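Local coordinates for protein cellulose synthase 1 (Gluconacetobacter xylinus, PDB 4I86) that is a cellulose synthase whose C-terminal PilZ domain, a small antiparallel beta barrel, binds cyclic di-GMP and probably regulates it, at residues A[30-35]-A[42-47]; A[68-73]-A[95-100]. One frame throughout, in Å; residues are numbered along the deposited sequence.

Interaction 1: A[30-35]-A[42-47]; sequences TGVTED and AVKMSW
V32 and K44 lie side by side and point the same way, V32 CG2 resting 3.9 Å from K44 CB. Beneath them the backbones form a hydrogen-bonded antiparallel pair. V32 N reaches a lone pair of K44 O in the carbonyl plane, at 3.1 Å, whereas K44 N meets V32 O almost head-on at 2.6 Å (C=O...N angle 173°). The next pair, T33 with V43, is non-hydrogen-bonded and turns its side chains to the other face. With CG1 of V43 anti to its backbone N (chi1 -174°), that methyl settles 3.1 Å from V32 O, a tight fit.

The pairing then illustrates how a strand absorbs one extra residue: E34 and D35 both face A42, a classic beta bulge. A42 O takes a firm bond from E34 N at 2.6 Å and a weak one from D35 N at 3.4 Å; A42 N returns a nearly straight bond to D35 O (3.0 Å, 174° at the hydrogen). CG of E34 stands beside its own backbone N, and the extended chain beyond carries OE2 to 3.4 Å from K44 CA; OE1 forms a long, weak ion pair with R81. OD1 of D35 comes up against the methyl of A42.

On the inner face, T33 and V43 share V18 of strand 17-22, while T33 OG1 is hydrogen-bonded to A14 O and I16 N. This hairpin thus sits between strand 17-22, which pairs with 28-36, and strand 82-86, which pairs with 40-44 and offers F84 to V43 and M45.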
loop_
_atom_site.group_PDB
_atom_site.type_symbol
_atom_site.label_atom_id
_atom_site.label_comp_id
_atom_site.label_asym_id
_atom_site.label_seq_id
_atom_site.Cartn_x
_atom_site.Cartn_y
_atom_site.Cartn_z
ATOM N N THR A 30 -0.987 -11.962 -0.622
ATOM C CA THR A 30 -2.179 -11.346 -1.177
ATOM C C THR A 30 -3.054 -10.898 -0.007
ATOM O O THR A 30 -2.867 -11.374 1.110
ATOM C CB THR A 30 -2.921 -12.363 -2.083
ATOM O OG1 THR A 30 -2.038 -12.772 -3.141
ATOM C CG2 THR A 30 -4.163 -11.751 -2.694
ATOM N N GLY A 31 -3.992 -9.983 -0.257
ATOM C CA GLY A 31 -4.837 -9.432 0.795
ATOM C C GLY A 31 -5.882 -8.491 0.234
ATOM O O GLY A 31 -6.016 -8.386 -0.985
ATOM N N VAL A 32 -6.654 -7.833 1.108
ATOM C CA VAL A 32 -7.524 -6.750 0.675
ATOM C C VAL A 32 -7.258 -5.516 1.518
ATOM O O VAL A 32 -6.860 -5.617 2.683
ATOM C CB VAL A 32 -9.043 -7.100 0.744
ATOM C CG1 VAL A 32 -9.409 -8.164 -0.281
ATOM C CG2 VAL A 32 -9.436 -7.529 2.154
ATOM N N THR A 33 -7.495 -4.349 0.937
ATOM C CA THR A 33 -7.246 -3.110 1.656
ATOM C C THR A 33 -8.324 -2.878 2.708
ATOM O O THR A 33 -9.428 -3.419 2.609
ATOM C CB THR A 33 -7.206 -1.913 0.706
ATOM O OG1 THR A 33 -8.492 -1.762 0.078
ATOM C CG2 THR A 33 -6.125 -2.130 -0.349
ATOM N N GLU A 34 -7.999 -2.057 3.703
ATOM C CA GLU A 34 -8.985 -1.611 4.683
ATOM C C GLU A 34 -9.198 -0.109 4.522
ATOM O O GLU A 34 -10.329 0.382 4.470
ATOM C CB GLU A 34 -8.504 -1.944 6.095
ATOM C CG GLU A 34 -8.403 -3.440 6.361
ATOM C CD GLU A 34 -7.716 -3.748 7.674
ATOM O OE1 GLU A 34 -7.578 -2.816 8.496
ATOM O OE2 GLU A 34 -7.304 -4.911 7.878
ATOM N N ASP A 35 -8.096 0.623 4.420
ATOM C CA ASP A 35 -8.178 2.039 4.118
ATOM C C ASP A 35 -6.947 2.452 3.334
ATOM O O ASP A 35 -5.908 1.787 3.391
ATOM C CB ASP A 35 -8.259 2.855 5.396
ATOM C CG ASP A 35 -6.954 2.845 6.162
ATOM O OD1 ASP A 35 -6.836 2.026 7.090
ATOM O OD2 ASP A 35 -6.040 3.635 5.826
ATOM N N ALA A 42 -3.696 0.535 4.896
ATOM C CA ALA A 42 -3.898 -0.529 5.879
ATOM C C ALA A 42 -4.503 -1.706 5.139
ATOM O O ALA A 42 -5.512 -1.554 4.449
ATOM C CB ALA A 42 -4.820 -0.070 7.017
ATOM N N VAL A 43 -3.882 -2.875 5.272
ATOM C CA VAL A 43 -4.307 -4.038 4.492
ATOM C C VAL A 43 -4.619 -5.274 5.341
ATOM O O VAL A 43 -3.848 -5.638 6.239
ATOM C CB VAL A 43 -3.234 -4.443 3.461
ATOM C CG1 VAL A 43 -3.759 -5.564 2.545
ATOM C CG2 VAL A 43 -2.777 -3.226 2.638
ATOM N N LYS A 44 -5.745 -5.927 5.053
ATOM C CA LYS A 44 -6.021 -7.224 5.678
ATOM C C LYS A 44 -5.138 -8.280 5.019
ATOM O O LYS A 44 -5.317 -8.623 3.845
ATOM C CB LYS A 44 -7.493 -7.612 5.556
ATOM C CG LYS A 44 -7.886 -8.822 6.413
ATOM C CD LYS A 44 -9.383 -9.131 6.269
ATOM C CE LYS A 44 -9.688 -10.603 6.532
ATOM N NZ LYS A 44 -11.100 -10.948 6.166
ATOM N N MET A 45 -4.171 -8.786 5.774
ATOM C CA MET A 45 -3.166 -9.665 5.205
ATOM C C MET A 45 -2.344 -10.316 6.306
ATOM O O MET A 45 -2.351 -9.849 7.447
ATOM C CB MET A 45 -2.238 -8.862 4.286
ATOM C CG MET A 45 -1.484 -7.747 4.999
ATOM S SD MET A 45 -0.149 -7.056 3.999
ATOM C CE MET A 45 1.286 -7.818 4.751
ATOM N N SER A 46 -1.623 -11.377 5.956
ATOM C CA SER A 46 -0.745 -12.055 6.905
ATOM C C SER A 46 0.693 -12.103 6.400
ATOM O O SER A 46 1.000 -12.812 5.438
ATOM C CB SER A 46 -1.261 -13.468 7.207
ATOM O OG SER A 46 -2.627 -13.434 7.614
ATOM N N TRP A 47 1.564 -11.340 7.060
ATOM C CA TRP A 47 2.991 -11.265 6.730
ATOM C C TRP A 47 3.763 -12.376 7.454
ATOM O O TRP A 47 3.704 -12.475 8.684
ATOM C CB TRP A 47 3.529 -9.883 7.127
ATOM C CG TRP A 47 4.864 -9.493 6.534
ATOM C CD1 TRP A 47 6.047 -9.353 7.201
ATOM C CD2 TRP A 47 5.139 -9.172 5.157
ATOM N NE1 TRP A 47 7.043 -8.977 6.326
ATOM C CE2 TRP A 47 6.511 -8.853 5.070
ATOM C CE3 TRP A 47 4.358 -9.122 3.996
ATOM C CZ2 TRP A 47 7.119 -8.490 3.864
ATOM C CZ3 TRP A 47 4.964 -8.765 2.801
ATOM C CH2 TRP A 47 6.328 -8.452 2.745
#

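Interaction 2: A[68-73]-A[95-100]; sequences LILPAR and FSVIRL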
loop_
_atom_site.group_PDB
_atom_site.type_symbol
_atom_site.label_atom_id
_atom_site.label_comp_id
_atom_site.label_asym_id
_atom_site.label_seq_id
_atom_site.Cartn_x
_atom_site.Cartn_y
_atom_site.Cartn_z
ATOM N N LEU A 68 -1.991 -0.512 -10.898
ATOM C CA LEU A 68 -1.243 0.461 -10.099
ATOM C C LEU A 68 -0.175 -0.271 -9.316
ATOM O O LEU A 68 -0.478 -1.193 -8.555
ATOM C CB LEU A 68 -2.156 1.214 -9.120
ATOM C CG LEU A 68 -3.388 1.876 -9.740
ATOM C CD1 LEU A 68 -4.237 2.558 -8.676
ATOM C CD2 LEU A 68 -2.968 2.870 -10.808
ATOM N N ILE A 69 1.075 0.151 -9.477
ATOM C CA ILE A 69 2.168 -0.475 -8.742
ATOM C C ILE A 69 2.877 0.591 -7.919
ATOM O O ILE A 69 3.395 1.557 -8.472
ATOM C CB ILE A 69 3.160 -1.176 -9.711
ATOM C CG1 ILE A 69 2.429 -2.289 -10.455
ATOM C CG2 ILE A 69 4.376 -1.692 -8.919
ATOM C CD1 ILE A 69 3.080 -2.757 -11.722
ATOM N N LEU A 70 2.874 0.434 -6.599
ATOM C CA LEU A 70 3.375 1.490 -5.736
ATOM C C LEU A 70 4.433 0.980 -4.770
ATOM O O LEU A 70 4.163 0.067 -3.989
ATOM C CB LEU A 70 2.221 2.129 -4.948
ATOM C CG LEU A 70 0.922 2.497 -5.702
ATOM C CD1 LEU A 70 -0.069 1.346 -5.680
ATOM C CD2 LEU A 70 0.303 3.727 -5.080
ATOM N N PRO A 71 5.638 1.575 -4.805
ATOM C CA PRO A 71 6.649 1.227 -3.792
ATOM C C PRO A 71 6.157 1.672 -2.427
ATOM O O PRO A 71 5.395 2.642 -2.320
ATOM C CB PRO A 71 7.875 2.072 -4.183
ATOM C CG PRO A 71 7.630 2.490 -5.593
ATOM C CD PRO A 71 6.122 2.610 -5.730
ATOM N N ALA A 72 6.586 0.972 -1.388
ATOM C CA ALA A 72 6.141 1.307 -0.052
ATOM C C ALA A 72 7.077 0.696 0.961
ATOM O O ALA A 72 8.067 0.045 0.609
ATOM C CB ALA A 72 4.698 0.845 0.181
ATOM N N ARG A 73 6.766 0.937 2.223
ATOM C CA ARG A 73 7.487 0.329 3.320
ATOM C C ARG A 73 6.455 -0.281 4.259
ATOM O O ARG A 73 5.542 0.418 4.688
ATOM C CB ARG A 73 8.346 1.391 4.033
ATOM C CG ARG A 73 9.766 1.503 3.462
ATOM C CD ARG A 73 10.623 2.572 4.123
ATOM N NE ARG A 73 10.405 3.892 3.532
ATOM C CZ ARG A 73 11.227 4.934 3.669
ATOM N NH1 ARG A 73 12.351 4.823 4.378
ATOM N NH2 ARG A 73 10.923 6.091 3.083
ATOM N N PHE A 95 1.794 10.524 -8.339
ATOM C CA PHE A 95 0.490 10.470 -8.987
ATOM C C PHE A 95 -0.163 9.101 -9.032
ATOM O O PHE A 95 -1.376 9.009 -9.210
ATOM C CB PHE A 95 0.523 11.110 -10.380
ATOM C CG PHE A 95 0.491 12.611 -10.343
ATOM C CD1 PHE A 95 -0.681 13.280 -10.029
ATOM C CD2 PHE A 95 1.634 13.351 -10.590
ATOM C CE1 PHE A 95 -0.712 14.675 -9.970
ATOM C CE2 PHE A 95 1.608 14.745 -10.547
ATOM C CZ PHE A 95 0.429 15.399 -10.236
ATOM N N SER A 96 0.613 8.039 -8.856
ATOM C CA SER A 96 -0.001 6.723 -8.729
ATOM C C SER A 96 -0.755 6.676 -7.418
ATOM O O SER A 96 -1.872 6.170 -7.352
ATOM C CB SER A 96 1.048 5.619 -8.764
ATOM O OG SER A 96 1.695 5.627 -10.022
ATOM N N VAL A 97 -0.147 7.236 -6.375
ATOM C CA VAL A 97 -0.798 7.324 -5.069
ATOM C C VAL A 97 -2.063 8.171 -5.165
ATOM O O VAL A 97 -3.100 7.780 -4.657
ATOM C CB VAL A 97 0.137 7.910 -3.994
ATOM C CG1 VAL A 97 -0.639 8.169 -2.678
ATOM C CG2 VAL A 97 1.309 6.972 -3.758
ATOM N N ILE A 98 -1.969 9.332 -5.815
ATOM C CA ILE A 98 -3.129 10.197 -6.023
ATOM C C ILE A 98 -4.231 9.457 -6.795
ATOM O O ILE A 98 -5.410 9.501 -6.419
ATOM C CB ILE A 98 -2.735 11.524 -6.741
ATOM C CG1 ILE A 98 -1.854 12.390 -5.839
ATOM C CG2 ILE A 98 -3.962 12.283 -7.219
ATOM C CD1 ILE A 98 -1.294 13.656 -6.516
ATOM N N ARG A 99 -3.858 8.773 -7.874
ATOM C CA ARG A 99 -4.856 8.075 -8.690
ATOM C C ARG A 99 -5.613 7.031 -7.872
ATOM O O ARG A 99 -6.817 6.879 -8.021
ATOM C CB ARG A 99 -4.210 7.402 -9.911
ATOM C CG ARG A 99 -3.874 8.362 -11.052
ATOM C CD ARG A 99 -3.537 7.589 -12.350
ATOM N NE ARG A 99 -2.169 7.107 -12.346
ATOM C CZ ARG A 99 -1.797 5.880 -12.688
ATOM N NH1 ARG A 99 -2.690 4.986 -13.086
ATOM N NH2 ARG A 99 -0.517 5.557 -12.637
ATOM N N LEU A 100 -4.882 6.291 -7.045
ATOM C CA LEU A 100 -5.458 5.298 -6.147
ATOM C C LEU A 100 -6.414 5.905 -5.127
ATOM O O LEU A 100 -7.580 5.509 -5.048
ATOM C CB LEU A 100 -4.348 4.550 -5.404
ATOM C CG LEU A 100 -4.743 3.484 -4.367
ATOM C CD1 LEU A 100 -5.640 2.403 -4.982
ATOM C CD2 LEU A 100 -3.490 2.848 -3.729
HETATM O O HOH W 1 1.465 2.830 -11.176
#
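L68 and L70 meet the helix with like first torsions, CG of each anti to its carbonyl carbon (chi1 -53° and -46°), while L100 answers with CG anti to its own N (178°). L68 and L70, two positions apart on the strand, both point at the helix, and these torsions place each CG beside its own backbone N. CD1 of L68 rests on L100 CB at 3.8 Å, the two side chains crossing at a slant. CD2 of L70 touches V97 CG2 at 3.6 Å and L100 CD2 at 4.1 Å, and W86 of strand 82-86 packs on L70, V97 and L100 alike.

At the margin the guanidinium of R99 lies obliquely against L68, with NH1 a close 3.1 Å from L68 CD2; the charge is met by a salt bridge to E66. A water spans the polar edge, accepting from I69 N at 3.2 Å and donating to S96 OG at 3.0 Å, an oxygen also hydrogen-bonded to Q92 O.

As an example of helix-on-sheet packing, the chemistry is instructive: aliphatic carbons make the direct contacts in the buried middle, and the polar link between S96 and the strand passes through water, which is consistent with a fit that rests here on shape more than on directional bonds.

How the interactions relate
Both interactions reach the same antiparallel sheet, yet they use it in different ways and lie on opposite sides of the chain's centre, their own centres about 15 Å apart. Interaction 1 is made within the sheet: two neighbouring strands of a hairpin are held chiefly by directional backbone hydrogen bonds, and the contact is partly buried, from buried A42 and V43 to exposed K44. Interaction 2 is made upon the sheet: strand 66-77 receives helix 91-105 from a later part of the chain through a buried, mainly apolar interface. The two contacts share no element, but strand 82-86 borders both, pairing with strand 40-44 and with strand 66-77, and so joins their surroundings.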